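Local coordinates for protein nucleoporin NUP170 (Chaetomium thermophilum, PDB 5HAX) that is a nucleoporin of the nuclear pore complex, probably a structural component built from a beta-propeller followed by an alpha-helical domain, at residues F450-Q455 against L463-D468; V689-D694 against K735-R740. All coordinates share one frame; numbering follows the deposited sequence.

Interaction 1: F450-Q455 against L463-D468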
loop_
_atom_site.group_PDB
_atom_site.type_symbol
_atom_site.label_atom_id
_atom_site.label_comp_id
_atom_site.label_asym_id
_atom_site.label_seq_id
_atom_site.Cartn_x
_atom_site.Cartn_y
_atom_site.Cartn_z
ATOM N N PHE A 450 -1.216 0.820 -1.017
ATOM C CA PHE A 450 -1.477 -0.182 -2.040
ATOM C C PHE A 450 -2.968 -0.281 -2.331
ATOM O O PHE A 450 -3.802 -0.256 -1.421
ATOM C CB PHE A 450 -0.944 -1.545 -1.595
ATOM C CG PHE A 450 -1.191 -2.652 -2.590
ATOM C CD1 PHE A 450 -2.397 -3.336 -2.606
ATOM C CD2 PHE A 450 -0.210 -3.018 -3.497
ATOM C CE1 PHE A 450 -2.623 -4.355 -3.515
ATOM C CE2 PHE A 450 -0.431 -4.037 -4.407
ATOM C CZ PHE A 450 -1.639 -4.707 -4.415
ATOM N N ALA A 451 -3.297 -0.404 -3.615
ATOM C CA ALA A 451 -4.666 -0.654 -4.044
ATOM C C ALA A 451 -4.676 -1.057 -5.512
ATOM O O ALA A 451 -4.334 -0.253 -6.385
ATOM C CB ALA A 451 -5.548 0.575 -3.819
ATOM N N ALA A 452 -5.050 -2.305 -5.789
ATOM C CA ALA A 452 -5.181 -2.794 -7.154
ATOM C C ALA A 452 -6.584 -2.603 -7.712
ATOM O O ALA A 452 -6.775 -2.739 -8.926
ATOM C CB ALA A 452 -4.802 -4.276 -7.222
ATOM N N ALA A 453 -7.559 -2.296 -6.863
ATOM C CA ALA A 453 -8.930 -2.065 -7.292
ATOM C C ALA A 453 -9.591 -1.142 -6.277
ATOM O O ALA A 453 -8.998 -0.783 -5.256
ATOM C CB ALA A 453 -9.696 -3.383 -7.437
ATOM N N LYS A 454 -10.835 -0.762 -6.562
ATOM C CA LYS A 454 -11.578 0.164 -5.720
ATOM C C LYS A 454 -12.602 -0.530 -4.832
ATOM O O LYS A 454 -13.352 0.153 -4.125
ATOM C CB LYS A 454 -12.265 1.220 -6.590
ATOM C CG LYS A 454 -11.278 2.036 -7.411
ATOM C CD LYS A 454 -11.848 3.378 -7.836
ATOM C CE LYS A 454 -10.757 4.297 -8.371
ATOM N NZ LYS A 454 -9.729 4.624 -7.338
ATOM N N GLN A 455 -12.644 -1.858 -4.838
ATOM C CA GLN A 455 -13.553 -2.618 -3.995
ATOM C C GLN A 455 -12.860 -3.913 -3.600
ATOM O O GLN A 455 -11.856 -4.294 -4.214
ATOM C CB GLN A 455 -14.881 -2.905 -4.711
ATOM C CG GLN A 455 -14.757 -3.742 -5.978
ATOM C CD GLN A 455 -14.162 -2.971 -7.143
ATOM O OE1 GLN A 455 -14.512 -1.816 -7.380
ATOM N NE2 GLN A 455 -13.252 -3.606 -7.871
ATOM N N LEU A 463 -0.256 -9.013 -8.480
ATOM C CA LEU A 463 0.246 -9.359 -9.804
ATOM C C LEU A 463 -0.192 -8.336 -10.841
ATOM O O LEU A 463 0.566 -8.004 -11.758
ATOM C CB LEU A 463 -0.239 -10.757 -10.188
ATOM C CG LEU A 463 0.233 -11.869 -9.249
ATOM C CD1 LEU A 463 -0.582 -13.133 -9.458
ATOM C CD2 LEU A 463 1.712 -12.144 -9.458
ATOM N N ALA A 464 -1.405 -7.804 -10.691
ATOM C CA ALA A 464 -1.966 -6.908 -11.694
ATOM C C ALA A 464 -1.252 -5.562 -11.732
ATOM O O ALA A 464 -1.222 -4.914 -12.786
ATOM C CB ALA A 464 -3.455 -6.702 -11.422
ATOM N N VAL A 465 -0.674 -5.127 -10.612
ATOM C CA VAL A 465 -0.104 -3.789 -10.487
ATOM C C VAL A 465 1.420 -3.812 -10.467
ATOM O O VAL A 465 2.046 -2.808 -10.103
ATOM C CB VAL A 465 -0.651 -3.073 -9.239
ATOM C CG1 VAL A 465 -2.143 -2.825 -9.384
ATOM C CG2 VAL A 465 -0.359 -3.876 -7.979
ATOM N N GLN A 466 2.037 -4.930 -10.859
ATOM C CA GLN A 466 3.493 -5.037 -10.827
ATOM C C GLN A 466 4.177 -3.917 -11.602
ATOM O O GLN A 466 5.295 -3.519 -11.257
ATOM C CB GLN A 466 3.936 -6.388 -11.398
ATOM C CG GLN A 466 3.652 -7.581 -10.503
ATOM C CD GLN A 466 4.111 -8.886 -11.128
ATOM O OE1 GLN A 466 5.244 -9.322 -10.918
ATOM N NE2 GLN A 466 3.235 -9.512 -11.906
ATOM N N PHE A 467 3.525 -3.396 -12.645
ATOM C CA PHE A 467 4.139 -2.427 -13.548
ATOM C C PHE A 467 3.438 -1.073 -13.533
ATOM O O PHE A 467 3.784 -0.202 -14.341
ATOM C CB PHE A 467 4.160 -2.993 -14.970
ATOM C CG PHE A 467 4.440 -4.467 -15.023
ATOM C CD1 PHE A 467 5.701 -4.955 -14.732
ATOM C CD2 PHE A 467 3.437 -5.365 -15.347
ATOM C CE1 PHE A 467 5.961 -6.310 -14.769
ATOM C CE2 PHE A 467 3.692 -6.723 -15.387
ATOM C CZ PHE A 467 4.955 -7.196 -15.097
ATOM N N ASP A 468 2.470 -0.869 -12.637
ATOM C CA ASP A 468 1.754 0.398 -12.524
ATOM C C ASP A 468 2.168 1.230 -11.322
ATOM O O ASP A 468 2.028 2.454 -11.361
ATOM C CB ASP A 468 0.242 0.150 -12.445
ATOM C CG ASP A 468 -0.428 0.175 -13.804
ATOM O OD1 ASP A 468 -0.122 1.079 -14.611
ATOM O OD2 ASP A 468 -1.262 -0.714 -14.063
#
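Val465 sets its two methyls against two residues of the 450-455 loop, in the connection between strands 440-445 and 473-478, neighbours in a four-stranded antiparallel sheet, consistent with a propeller blade. Val465 CG2 takes the Phe450 ring, 3.6 Å from Phe450 CE2 and 3.9 Å from Phe450 CZ, meeting it obliquely. Val465 CG1 lies 3.7 Å from Ala452 CB, where the two backbones also come nearest. The Phe450 side chain starts off to the side of the 463-468 segment; with CG anti to the backbone N (chi1 179°) the ring swings in until its far end meets the valine. Cutting Val465 back to an alanine removes CG1 and CG2, which would probably open a gap beside the Phe450 ring end and the Ala452 CB. No hydrogen bond joins the segments; Ala452 instead pairs through its backbone with Phe459 of helix 456-459, and its O accepts a bond from Arg600. Val465 also touches Arg600, so this residue just beyond helix 586-599 meets both loops. Within 463-468, Gln466 NE2 donates to Leu463 O at 3.1 Å, nearly straight at 161°, in the carbonyl plane and on a lone pair.

Interaction 2: V689-D694 against K735-R740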
loop_
_atom_site.group_PDB
_atom_site.type_symbol
_atom_site.label_atom_id
_atom_site.label_comp_id
_atom_site.label_asym_id
_atom_site.label_seq_id
_atom_site.Cartn_x
_atom_site.Cartn_y
_atom_site.Cartn_z
ATOM N N VAL A 689 -3.028 11.327 -28.367
ATOM C CA VAL A 689 -3.449 12.094 -27.199
ATOM C C VAL A 689 -2.360 13.077 -26.789
ATOM O O VAL A 689 -2.647 14.220 -26.412
ATOM C CB VAL A 689 -3.819 11.144 -26.042
ATOM C CG1 VAL A 689 -4.115 11.931 -24.768
ATOM C CG2 VAL A 689 -5.016 10.282 -26.424
ATOM N N LEU A 690 -1.097 12.651 -26.848
ATOM C CA LEU A 690 0.004 13.545 -26.502
ATOM C C LEU A 690 0.087 14.710 -27.478
ATOM O O LEU A 690 0.265 15.863 -27.068
ATOM C CB LEU A 690 1.319 12.767 -26.479
ATOM C CG LEU A 690 1.473 11.738 -25.358
ATOM C CD1 LEU A 690 2.713 10.886 -25.582
ATOM C CD2 LEU A 690 1.537 12.425 -24.002
ATOM N N MET A 691 -0.027 14.423 -28.776
ATOM C CA MET A 691 -0.090 15.481 -29.778
ATOM C C MET A 691 -1.211 16.460 -29.469
ATOM O O MET A 691 -1.033 17.680 -29.569
ATOM C CB MET A 691 -0.292 14.860 -31.163
ATOM C CG MET A 691 -0.507 15.856 -32.297
ATOM S SD MET A 691 -2.169 16.563 -32.399
ATOM C CE MET A 691 -3.166 15.118 -32.767
ATOM N N LEU A 692 -2.378 15.936 -29.091
ATOM C CA LEU A 692 -3.552 16.774 -28.879
ATOM C C LEU A 692 -3.295 17.825 -27.806
ATOM O O LEU A 692 -3.551 19.018 -28.013
ATOM C CB LEU A 692 -4.740 15.889 -28.500
ATOM C CG LEU A 692 -6.108 16.551 -28.361
ATOM C CD1 LEU A 692 -6.544 17.173 -29.677
ATOM C CD2 LEU A 692 -7.120 15.524 -27.886
ATOM N N PHE A 693 -2.776 17.404 -26.653
ATOM C CA PHE A 693 -2.572 18.313 -25.532
ATOM C C PHE A 693 -1.291 19.127 -25.641
ATOM O O PHE A 693 -1.072 20.014 -24.810
ATOM C CB PHE A 693 -2.579 17.529 -24.221
ATOM C CG PHE A 693 -3.951 17.132 -23.773
ATOM C CD1 PHE A 693 -4.469 15.888 -24.091
ATOM C CD2 PHE A 693 -4.732 18.014 -23.047
ATOM C CE1 PHE A 693 -5.737 15.529 -23.683
ATOM C CE2 PHE A 693 -5.997 17.661 -22.637
ATOM C CZ PHE A 693 -6.502 16.419 -22.954
ATOM N N ASP A 694 -0.441 18.850 -26.630
ATOM C CA ASP A 694 0.669 19.753 -26.910
ATOM C C ASP A 694 0.166 21.056 -27.514
ATOM O O ASP A 694 0.773 22.113 -27.307
ATOM C CB ASP A 694 1.674 19.083 -27.844
ATOM C CG ASP A 694 3.013 18.835 -27.177
ATOM O OD1 ASP A 694 3.089 17.938 -26.311
ATOM O OD2 ASP A 694 3.989 19.532 -27.522
ATOM N N LYS A 735 -8.199 16.812 -38.230
ATOM C CA LYS A 735 -8.621 17.628 -39.361
ATOM C C LYS A 735 -8.959 19.049 -38.939
ATOM O O LYS A 735 -8.887 19.964 -39.765
ATOM C CB LYS A 735 -9.825 16.976 -40.038
ATOM C CG LYS A 735 -9.989 17.296 -41.510
ATOM C CD LYS A 735 -10.458 16.059 -42.264
ATOM C CE LYS A 735 -10.761 16.361 -43.721
ATOM N NZ LYS A 735 -11.997 17.174 -43.874
ATOM N N ALA A 736 -9.333 19.249 -37.674
ATOM C CA ALA A 736 -9.545 20.593 -37.154
ATOM C C ALA A 736 -8.222 21.266 -36.814
ATOM O O ALA A 736 -8.065 22.474 -37.023
ATOM C CB ALA A 736 -10.448 20.538 -35.922
ATOM N N ILE A 737 -7.259 20.499 -36.298
ATOM C CA ILE A 737 -5.955 21.058 -35.958
ATOM C C ILE A 737 -5.214 21.494 -37.216
ATOM O O ILE A 737 -4.537 22.529 -37.226
ATOM C CB ILE A 737 -5.138 20.030 -35.150
ATOM C CG1 ILE A 737 -5.747 19.846 -33.757
ATOM C CG2 ILE A 737 -3.677 20.466 -35.031
ATOM C CD1 ILE A 737 -5.187 18.659 -32.999
ATOM N N VAL A 738 -5.327 20.714 -38.293
ATOM C CA VAL A 738 -4.541 20.992 -39.492
ATOM C C VAL A 738 -5.066 22.232 -40.209
ATOM O O VAL A 738 -4.292 22.975 -40.825
ATOM C CB VAL A 738 -4.541 19.757 -40.415
ATOM C CG1 VAL A 738 -5.826 19.679 -41.241
ATOM C CG2 VAL A 738 -3.322 19.769 -41.324
ATOM N N ASN A 739 -6.377 22.481 -40.138
ATOM C CA ASN A 739 -6.962 23.602 -40.866
ATOM C C ASN A 739 -6.606 24.944 -40.238
ATOM O O ASN A 739 -6.492 25.946 -40.952
ATOM C CB ASN A 739 -8.481 23.446 -40.933
ATOM C CG ASN A 739 -8.927 22.480 -42.017
ATOM O OD1 ASN A 739 -8.107 21.885 -42.716
ATOM N ND2 ASN A 739 -10.238 22.319 -42.157
ATOM N N ARG A 740 -6.428 24.990 -38.922
ATOM C CA ARG A 740 -6.203 26.259 -38.235
ATOM C C ARG A 740 -4.778 26.761 -38.437
ATOM O O ARG A 740 -4.538 27.968 -38.443
ATOM C CB ARG A 740 -6.499 26.123 -36.736
ATOM C CG ARG A 740 -7.951 25.783 -36.383
ATOM C CD ARG A 740 -8.953 26.500 -37.277
ATOM N NE ARG A 740 -8.732 27.945 -37.306
ATOM C CZ ARG A 740 -8.996 28.729 -38.349
ATOM N NH1 ARG A 740 -9.486 28.220 -39.472
ATOM N NH2 ARG A 740 -8.760 30.031 -38.271
#
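Met691 and Ile737 meet tip to tip, and every contact between 689-694 and 735-740 is apolar. The sulfur leads: Met691 SD lies 3.7 Å from Ile737 CD1, with the terminal CE of Met691 a little farther from the same methyl at 4.1 Å. Bends at chi2 (-78°) and chi3 (-64°) fold the end of the methionine chain so that SD leads and CE also stays within reach of Ile737 CD1. The second apolar pair comes from Leu692, whose CD1 is 3.9 Å from Ile737 CD1; these two side chains cross at about a right angle. A single isoleucine methyl is thus the point on which both side chains converge, and the backbones stay well apart, with Leu692 CA and Ile737 CA 8.6 Å from each other. Hydrogen bonding stays inside the helix, as in Phe693 N to Val689 O at 3.2 Å, and none joins the two segments. Around the pair, helix 697-702 adds Val697 against Leu692 and Ile700 against Ile737, giving the two side chains a common neighbouring helix. The arrangement is plain helix-helix packing, in which the last turns of helices 663-694 and 724-739 touch through a small apolar patch in the C-terminal alpha-helical domain.

Both contacts are small, wholly apolar across their segments and centred on one branched aliphatic side chain, yet they hold different elements. Interaction 1 is buried, its centre about 9 Å from the centre of the chain, and joins loops flanking a short helix between two strands of a probable propeller blade; helices 490-501, 522-533 and 586-599 pack on side chains of 463-468. Interaction 2, its centre about 38 Å from that of the chain, is only partly buried and joins the ends of helices 663-694 and 724-739, the latter closing the modelled chain. Hydrogen bonds with outside residues surround the first, whereas the second is flanked by side chains of helices 622-640, 697-702 and 717-722. The two do not touch, their nearest atoms being about 15 Å apart.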